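PDB 3EGL: DegV family protein from Corynebacterium glutamicum, which binds long-chain fatty acids such as palmitate and may play a role in lipid transport or fatty acid metabolism. Local coordinates for residues 26-34 against 43-53; 8-16 against 103-114. All coordinates share one frame; numbering follows the deposited sequence.

Interaction 1 (26-34 against 43-53); sequences ITVINLHVM and SGLSSLELAAS. With PLM (palmitic acid), chain D.
His32 pairs with Ser43 as an antiparallel hydrogen-bonded pair. His32 N to Ser43 O measures 3.1 Å and is nearly straight at 168°, whereas the return bond from Ser43 N to His32 O, also 3.1 Å, is bent to 136°. Their CB atoms lie on the same face of the sheet. From there the imidazole reaches the first turn of helix 47-60: NE2 donates to Glu49 OE1 over 2.9 Å, with the acceptor close to the ring plane and met on its syn side. The anti side of OE1 takes Ser46 N at 2.9 Å, and Glu49 N in turn donates to Ser46 OG, which completes a capping box. The carboxylate that closes the helix start thus also binds the strand, and two N-H donors restrict its rotation.

The tight part is apolar. Leu45 puts CG against Leu31 CD2 at 3.7 Å, the two side chains crossing at about a right angle, and turns both methyls to Ile29. Ile29 has CG1 beside its backbone N (chi1 -38°), which carries CD1 to Leu50 CD2 at 3.5 Å and to Ser53 OG. The more exposed end is looser: the bent selenomethionine Met34 meets segment 43-53 through its selenium, on Ser43 CB.

Beside Ser43 and Leu31 lies palmitate, whose O2 is 3.2 Å from Ser43 N; Thr42 and Ser76 hydrogen-bond to the ligand, and Leu31 CD1 lies near the start of its chain. Strand 26-35 runs between strands 40-43 and 7-11 of the mixed sheet, Leu50 reaches on to helix 78-86, and Leu31 and Val33 touch helix 245-251.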
loop_
_atom_site.group_PDB
_atom_site.type_symbol
_atom_site.label_atom_id
_atom_site.label_comp_id
_atom_site.label_asym_id
_atom_site.label_seq_id
_atom_site.Cartn_x
_atom_site.Cartn_y
_atom_site.Cartn_z
ATOM N N ILE A 26 -13.681 -7.491 0.207
ATOM C CA ILE A 26 -12.271 -7.723 0.401
ATOM C C ILE A 26 -12.061 -7.903 1.912
ATOM O O ILE A 26 -12.507 -7.075 2.700
ATOM C CB ILE A 26 -11.447 -6.530 -0.135
ATOM C CG1 ILE A 26 -11.615 -6.440 -1.660
ATOM C CG2 ILE A 26 -9.962 -6.645 0.255
ATOM C CD1 ILE A 26 -10.988 -5.207 -2.282
ATOM N N THR A 27 -11.385 -8.986 2.292
ATOM C CA THR A 27 -11.099 -9.241 3.686
ATOM C C THR A 27 -9.849 -8.434 4.070
ATOM O O THR A 27 -8.805 -8.493 3.369
ATOM C CB THR A 27 -10.853 -10.758 3.927
ATOM O OG1 THR A 27 -11.969 -11.504 3.434
ATOM C CG2 THR A 27 -10.684 -11.082 5.416
ATOM N N VAL A 28 -9.966 -7.680 5.167
ATOM C CA VAL A 28 -8.828 -6.925 5.716
ATOM C C VAL A 28 -8.278 -7.568 7.031
ATOM O O VAL A 28 -9.027 -7.766 7.975
ATOM C CB VAL A 28 -9.221 -5.431 5.902
ATOM C CG1 VAL A 28 -8.031 -4.591 6.446
ATOM C CG2 VAL A 28 -9.780 -4.858 4.554
ATOM N N ILE A 29 -6.994 -7.925 7.077
ATOM C CA ILE A 29 -6.402 -8.370 8.356
ATOM C C ILE A 29 -5.527 -7.276 8.895
ATOM O O ILE A 29 -4.622 -6.815 8.191
ATOM C CB ILE A 29 -5.471 -9.618 8.211
ATOM C CG1 ILE A 29 -6.031 -10.591 7.215
ATOM C CG2 ILE A 29 -5.277 -10.328 9.591
ATOM C CD1 ILE A 29 -5.005 -11.572 6.811
ATOM N N ASN A 30 -5.747 -6.886 10.136
ATOM C CA ASN A 30 -4.956 -5.809 10.748
ATOM C C ASN A 30 -3.538 -6.187 11.188
ATOM O O ASN A 30 -3.356 -7.154 11.937
ATOM C CB ASN A 30 -5.711 -5.226 11.950
ATOM C CG ASN A 30 -6.974 -4.490 11.531
ATOM O OD1 ASN A 30 -7.123 -4.090 10.374
ATOM N ND2 ASN A 30 -7.903 -4.334 12.459
ATOM N N LEU A 31 -2.553 -5.395 10.768
ATOM C CA LEU A 31 -1.196 -5.460 11.362
ATOM C C LEU A 31 -1.259 -5.015 12.842
ATOM O O LEU A 31 -2.277 -4.485 13.279
ATOM C CB LEU A 31 -0.236 -4.564 10.586
ATOM C CG LEU A 31 -0.157 -4.856 9.090
ATOM C CD1 LEU A 31 0.687 -3.800 8.283
ATOM C CD2 LEU A 31 0.362 -6.279 8.933
ATOM N N HIS A 32 -0.184 -5.217 13.606
ATOM C CA HIS A 32 -0.206 -4.932 15.057
ATOM C C HIS A 32 0.463 -3.630 15.483
ATOM O O HIS A 32 1.573 -3.289 15.037
ATOM C CB HIS A 32 0.410 -6.096 15.837
ATOM C CG HIS A 32 -0.201 -7.412 15.490
ATOM N ND1 HIS A 32 -1.454 -7.783 15.932
ATOM C CD2 HIS A 32 0.224 -8.411 14.683
ATOM C CE1 HIS A 32 -1.763 -8.965 15.435
ATOM N NE2 HIS A 32 -0.753 -9.374 14.691
ATOM N N VAL A 33 -0.226 -2.923 16.371
ATOM C CA VAL A 33 0.343 -1.792 17.082
ATOM C C VAL A 33 0.415 -2.134 18.572
ATOM O O VAL A 33 -0.603 -2.415 19.199
ATOM C CB VAL A 33 -0.465 -0.487 16.840
ATOM C CG1 VAL A 33 0.001 0.614 17.779
ATOM C CG2 VAL A 33 -0.288 -0.020 15.421
HETATM N N MSE A 34 1.624 -2.147 19.127
HETATM C CA MSE A 34 1.790 -2.354 20.571
HETATM C C MSE A 34 2.084 -1.025 21.250
HETATM O O MSE A 34 3.069 -0.354 20.952
HETATM C CB MSE A 34 2.872 -3.372 20.893
HETATM C CG MSE A 34 2.568 -4.767 20.395
HETATM SE SE MSE A 34 3.563 -5.138 18.722
HETATM C CE MSE A 34 5.079 -6.042 19.590
ATOM N N SER A 43 4.207 -4.701 14.417
ATOM C CA SER A 43 4.531 -6.077 14.221
ATOM C C SER A 43 3.801 -6.585 12.964
ATOM O O SER A 43 2.630 -6.255 12.718
ATOM C CB SER A 43 4.027 -6.780 15.458
ATOM O OG SER A 43 4.312 -8.121 15.385
ATOM N N GLY A 44 4.490 -7.365 12.153
ATOM C CA GLY A 44 3.833 -8.019 11.019
ATOM C C GLY A 44 2.890 -9.127 11.453
ATOM O O GLY A 44 2.751 -9.408 12.645
ATOM N N LEU A 45 2.195 -9.723 10.490
ATOM C CA LEU A 45 1.301 -10.827 10.791
ATOM C C LEU A 45 2.088 -12.110 10.903
ATOM O O LEU A 45 2.998 -12.332 10.101
ATOM C CB LEU A 45 0.298 -10.994 9.683
ATOM C CG LEU A 45 -0.684 -9.819 9.583
ATOM C CD1 LEU A 45 -1.489 -9.904 8.281
ATOM C CD2 LEU A 45 -1.576 -9.749 10.835
ATOM N N SER A 46 1.741 -12.941 11.893
ATOM C CA SER A 46 2.418 -14.209 12.101
ATOM C C SER A 46 1.837 -15.247 11.146
ATOM O O SER A 46 0.735 -15.095 10.692
ATOM C CB SER A 46 2.243 -14.681 13.554
ATOM O OG SER A 46 0.913 -15.157 13.737
ATOM N N SER A 47 2.539 -16.344 10.906
ATOM C CA SER A 47 2.036 -17.310 9.950
ATOM C C SER A 47 0.799 -18.040 10.531
ATOM O O SER A 47 -0.122 -18.447 9.801
ATOM C CB SER A 47 3.147 -18.272 9.527
ATOM O OG SER A 47 3.607 -18.943 10.670
ATOM N N LEU A 48 0.769 -18.163 11.843
ATOM C CA LEU A 48 -0.381 -18.734 12.500
ATOM C C LEU A 48 -1.702 -17.931 12.247
ATOM O O LEU A 48 -2.751 -18.518 12.014
ATOM C CB LEU A 48 -0.071 -18.850 13.990
ATOM C CG LEU A 48 -0.872 -19.815 14.816
ATOM C CD1 LEU A 48 -0.465 -21.231 14.425
ATOM C CD2 LEU A 48 -0.640 -19.548 16.344
ATOM N N GLU A 49 -1.623 -16.604 12.263
ATOM C CA GLU A 49 -2.801 -15.777 12.097
ATOM C C GLU A 49 -3.177 -15.822 10.644
ATOM O O GLU A 49 -4.345 -15.668 10.329
ATOM C CB GLU A 49 -2.548 -14.290 12.422
ATOM C CG GLU A 49 -1.985 -13.959 13.762
ATOM C CD GLU A 49 -1.637 -12.455 13.801
ATOM O OE1 GLU A 49 -0.446 -12.065 13.608
ATOM O OE2 GLU A 49 -2.608 -11.651 13.918
ATOM N N LEU A 50 -2.189 -15.949 9.757
ATOM C CA LEU A 50 -2.512 -16.016 8.346
ATOM C C LEU A 50 -3.134 -17.369 7.978
ATOM O O LEU A 50 -4.087 -17.416 7.184
ATOM C CB LEU A 50 -1.302 -15.669 7.471
ATOM C CG LEU A 50 -0.951 -14.173 7.501
ATOM C CD1 LEU A 50 0.437 -13.916 6.933
ATOM C CD2 LEU A 50 -2.025 -13.384 6.711
ATOM N N ALA A 51 -2.640 -18.458 8.581
ATOM C CA ALA A 51 -3.229 -19.763 8.328
ATOM C C ALA A 51 -4.728 -19.707 8.663
ATOM O O ALA A 51 -5.558 -20.167 7.876
ATOM C CB ALA A 51 -2.551 -20.866 9.117
ATOM N N ALA A 52 -5.057 -19.108 9.810
ATOM C CA ALA A 52 -6.437 -18.993 10.266
ATOM C C ALA A 52 -7.227 -18.118 9.320
ATOM O O ALA A 52 -8.332 -18.457 8.898
ATOM C CB ALA A 52 -6.494 -18.428 11.686
ATOM N N SER A 53 -6.637 -17.011 8.944
ATOM C CA SER A 53 -7.333 -16.068 8.157
ATOM C C SER A 53 -7.638 -16.641 6.738
ATOM O O SER A 53 -8.759 -16.493 6.211
ATOM C CB SER A 53 -6.453 -14.858 8.075
ATOM O OG SER A 53 -7.169 -13.853 7.463
HETATM C C1 PLM D . 5.479 -4.373 10.659
HETATM O O1 PLM D . 6.052 -5.174 9.900
HETATM O O2 PLM D . 5.993 -4.144 11.766
HETATM C C2 PLM D . 4.218 -3.655 10.279
HETATM C C3 PLM D . 4.525 -2.736 9.100
HETATM C C4 PLM D . 5.240 -1.450 9.426
HETATM C C5 PLM D . 5.833 -0.968 8.103
HETATM C C6 PLM D . 6.443 0.407 8.206
HETATM C C7 PLM D . 7.040 0.767 6.864
HETATM C C8 PLM D . 7.318 2.267 6.681
HETATM C C9 PLM D . 6.014 3.031 6.443
HETATM C CA PLM D . 6.231 4.361 5.708
HETATM C CB PLM D . 5.065 5.327 5.877
HETATM C CC PLM D . 3.701 4.860 5.346
HETATM C CD PLM D . 3.504 5.295 3.904
HETATM C CE PLM D . 2.045 5.465 3.528
HETATM C CF PLM D . 1.608 4.394 2.523
HETATM C CG PLM D . 1.693 4.829 1.061
#

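Interaction 2 (8-16 against 103-114); sequences VIVDSSACL and GMAVGAAAMAAA
Strand 8-11 and helix 104-114 run nearly antiparallel, their axes 168° apart in direction and 8.9 Å apart at closest approach, and the chains converge where the CA atoms of Ala14 and Gly103 come within 4.0 Å. Along the strand, Val8 and Val10 face the helix. Val8 CG1, anti to the backbone N (chi1 179°), meets Ala110 CB, while its CG2 rests by Ala114 N; Val10 CG1 closes on the same Ala110 methyl at 3.5 Å. With small alanines on this face, the helix lies close over one side of the parallel strands of an alpha-beta-alpha sandwich, and Val106 and Ala113 extend the packing to strand 66-69. Past the strand, the 3-10 segment 12-14 meets the helix start, where Gly103 is the N-cap residue. Ala14 CB sits 3.7 Å from Gly107 N, and the absence of a side chain at Gly107 lets Leu16 CD2 pack on its CA at 3.8 Å. That methyl also touches the selenium of Met104, whose chain crosses Leu16 at about a right angle, and the selenium of Met111. A water accepts from Gly103 N and donates to Ser13 OG; the same N-H also makes a weak bond to Ser13 O.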
loop_
_atom_site.group_PDB
_atom_site.type_symbol
_atom_site.label_atom_id
_atom_site.label_comp_id
_atom_site.label_asym_id
_atom_site.label_seq_id
_atom_site.Cartn_x
_atom_site.Cartn_y
_atom_site.Cartn_z
ATOM N N VAL A 8 -10.512 -12.177 -2.075
ATOM C CA VAL A 8 -9.340 -11.313 -1.953
ATOM C C VAL A 8 -9.105 -10.852 -0.515
ATOM O O VAL A 8 -10.038 -10.461 0.193
ATOM C CB VAL A 8 -9.458 -10.100 -2.890
ATOM C CG1 VAL A 8 -8.231 -9.153 -2.755
ATOM C CG2 VAL A 8 -9.623 -10.580 -4.348
ATOM N N ILE A 9 -7.849 -10.930 -0.091
ATOM C CA ILE A 9 -7.442 -10.584 1.273
ATOM C C ILE A 9 -6.249 -9.668 1.194
ATOM O O ILE A 9 -5.304 -9.941 0.444
ATOM C CB ILE A 9 -7.000 -11.829 2.092
ATOM C CG1 ILE A 9 -8.077 -12.921 2.037
ATOM C CG2 ILE A 9 -6.742 -11.461 3.567
ATOM C CD1 ILE A 9 -7.796 -14.159 3.004
ATOM N N VAL A 10 -6.298 -8.595 1.982
ATOM C CA VAL A 10 -5.161 -7.688 2.163
ATOM C C VAL A 10 -4.968 -7.506 3.664
ATOM O O VAL A 10 -5.761 -7.981 4.460
ATOM C CB VAL A 10 -5.375 -6.245 1.524
ATOM C CG1 VAL A 10 -5.648 -6.327 0.069
ATOM C CG2 VAL A 10 -6.517 -5.498 2.206
ATOM N N ASP A 11 -3.912 -6.790 4.034
ATOM C CA ASP A 11 -3.734 -6.402 5.409
ATOM C C ASP A 11 -4.079 -4.901 5.508
ATOM O O ASP A 11 -4.423 -4.267 4.479
ATOM C CB ASP A 11 -2.340 -6.781 5.916
ATOM C CG ASP A 11 -1.198 -6.097 5.134
ATOM O OD1 ASP A 11 -1.083 -4.854 5.273
ATOM O OD2 ASP A 11 -0.396 -6.796 4.425
ATOM N N SER A 12 -4.019 -4.352 6.722
ATOM C CA SER A 12 -4.463 -2.978 6.954
ATOM C C SER A 12 -3.543 -1.958 6.254
ATOM O O SER A 12 -3.987 -0.866 5.912
ATOM C CB SER A 12 -4.561 -2.682 8.455
ATOM O OG SER A 12 -3.245 -2.766 8.971
ATOM N N SER A 13 -2.276 -2.322 6.037
ATOM C CA SER A 13 -1.368 -1.433 5.321
ATOM C C SER A 13 -1.835 -1.053 3.904
ATOM O O SER A 13 -1.345 -0.052 3.362
ATOM C CB SER A 13 0.070 -1.970 5.250
ATOM O OG SER A 13 0.141 -3.076 4.380
ATOM N N ALA A 14 -2.744 -1.824 3.293
ATOM C CA ALA A 14 -3.260 -1.404 1.984
ATOM C C ALA A 14 -4.037 -0.071 2.038
ATOM O O ALA A 14 -4.287 0.524 0.989
ATOM C CB ALA A 14 -4.136 -2.511 1.314
ATOM N N CYS A 15 -4.486 0.329 3.232
ATOM C CA CYS A 15 -5.266 1.562 3.437
ATOM C C CYS A 15 -6.658 1.645 2.793
ATOM O O CYS A 15 -7.151 2.756 2.553
ATOM C CB CYS A 15 -4.468 2.810 3.018
ATOM S SG CYS A 15 -2.922 2.981 3.932
ATOM N N LEU A 16 -7.289 0.518 2.503
ATOM C CA LEU A 16 -8.582 0.613 1.873
ATOM C C LEU A 16 -9.526 1.223 2.877
ATOM O O LEU A 16 -9.506 0.854 4.044
ATOM C CB LEU A 16 -9.123 -0.744 1.460
ATOM C CG LEU A 16 -8.457 -1.390 0.257
ATOM C CD1 LEU A 16 -8.941 -2.840 0.219
ATOM C CD2 LEU A 16 -8.792 -0.651 -1.036
ATOM N N GLY A 103 0.267 0.292 0.913
ATOM C CA GLY A 103 -0.694 1.362 0.757
ATOM C C GLY A 103 -1.606 1.125 -0.418
ATOM O O GLY A 103 -1.758 -0.016 -0.888
HETATM N N MSE A 104 -2.228 2.194 -0.898
HETATM C CA MSE A 104 -3.200 2.051 -1.971
HETATM C C MSE A 104 -2.689 1.581 -3.364
HETATM O O MSE A 104 -3.503 1.192 -4.218
HETATM C CB MSE A 104 -4.028 3.325 -2.085
HETATM C CG MSE A 104 -5.087 3.484 -1.016
HETATM SE SE MSE A 104 -6.495 2.123 -1.221
HETATM C CE MSE A 104 -7.026 2.598 -3.044
ATOM N N ALA A 105 -1.381 1.546 -3.628
ATOM C CA ALA A 105 -0.973 0.793 -4.827
ATOM C C ALA A 105 -1.441 -0.704 -4.664
ATOM O O ALA A 105 -2.045 -1.318 -5.580
ATOM C CB ALA A 105 0.521 0.911 -5.086
ATOM N N VAL A 106 -1.218 -1.260 -3.481
ATOM C CA VAL A 106 -1.749 -2.572 -3.149
ATOM C C VAL A 106 -3.273 -2.606 -3.046
ATOM O O VAL A 106 -3.908 -3.480 -3.664
ATOM C CB VAL A 106 -1.118 -3.098 -1.865
ATOM C CG1 VAL A 106 -1.650 -4.486 -1.525
ATOM C CG2 VAL A 106 0.428 -3.111 -2.049
ATOM N N GLY A 107 -3.873 -1.685 -2.276
ATOM C CA GLY A 107 -5.328 -1.550 -2.269
ATOM C C GLY A 107 -5.890 -1.492 -3.681
ATOM O O GLY A 107 -6.861 -2.174 -3.989
ATOM N N ALA A 108 -5.290 -0.701 -4.563
ATOM C CA ALA A 108 -5.751 -0.644 -5.964
ATOM C C ALA A 108 -5.695 -1.999 -6.660
ATOM O O ALA A 108 -6.651 -2.379 -7.373
ATOM C CB ALA A 108 -4.942 0.414 -6.813
ATOM N N ALA A 109 -4.582 -2.710 -6.488
ATOM C CA ALA A 109 -4.416 -4.030 -7.116
ATOM C C ALA A 109 -5.475 -4.964 -6.567
ATOM O O ALA A 109 -6.018 -5.782 -7.303
ATOM C CB ALA A 109 -3.008 -4.596 -6.845
ATOM N N ALA A 110 -5.796 -4.820 -5.279
ATOM C CA ALA A 110 -6.822 -5.642 -4.666
ATOM C C ALA A 110 -8.217 -5.345 -5.221
ATOM O O ALA A 110 -9.014 -6.272 -5.462
ATOM C CB ALA A 110 -6.810 -5.480 -3.150
HETATM N N MSE A 111 -8.512 -4.069 -5.436
HETATM C CA MSE A 111 -9.840 -3.697 -5.971
HETATM C C MSE A 111 -9.995 -4.208 -7.410
HETATM O O MSE A 111 -11.046 -4.713 -7.790
HETATM C CB MSE A 111 -10.055 -2.175 -5.917
HETATM C CG MSE A 111 -10.057 -1.580 -4.491
HETATM SE SE MSE A 111 -9.720 0.357 -4.539
HETATM C CE MSE A 111 -11.459 0.904 -5.003
ATOM N N ALA A 112 -8.937 -4.100 -8.207
ATOM C CA ALA A 112 -8.992 -4.639 -9.570
ATOM C C ALA A 112 -9.168 -6.175 -9.532
ATOM O O ALA A 112 -9.984 -6.750 -10.249
ATOM C CB ALA A 112 -7.739 -4.202 -10.384
ATOM N N ALA A 113 -8.460 -6.827 -8.632
ATOM C CA ALA A 113 -8.602 -8.269 -8.480
ATOM C C ALA A 113 -10.000 -8.678 -7.989
ATOM O O ALA A 113 -10.617 -9.593 -8.572
ATOM C CB ALA A 113 -7.491 -8.808 -7.556
ATOM N N ALA A 114 -10.513 -8.020 -6.945
ATOM C CA ALA A 114 -11.925 -8.220 -6.484
ATOM C C ALA A 114 -12.980 -8.007 -7.554
ATOM O O ALA A 114 -13.958 -8.773 -7.649
ATOM C CB ALA A 114 -12.251 -7.318 -5.301
HETATM O O HOH W 1 -0.167 -2.811 1.741
#

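In the fold
Strands 26-35 and 7-11 are neighbours in one sheet, so interactions 1 and 2 are joined directly: Thr27 O to Val10 N and Ile29 N to Val10 O, both 2.9 Å, are probable backbone hydrogen bonds. Their centres lie 14 Å apart. Interaction 2 is the core contact, its centre about 7 Å from the centre of the chain, against about 15 Å for the centre of interaction 1, and is made mostly of methyl and selenium packing. Interaction 1, partly buried toward the sheet edge, adds strand pairing and a histidine-carboxylate bond to its leucine and isoleucine cluster. Both approach the palmitate, 43-53 through its Ser43 end and 103-114 through Gly103.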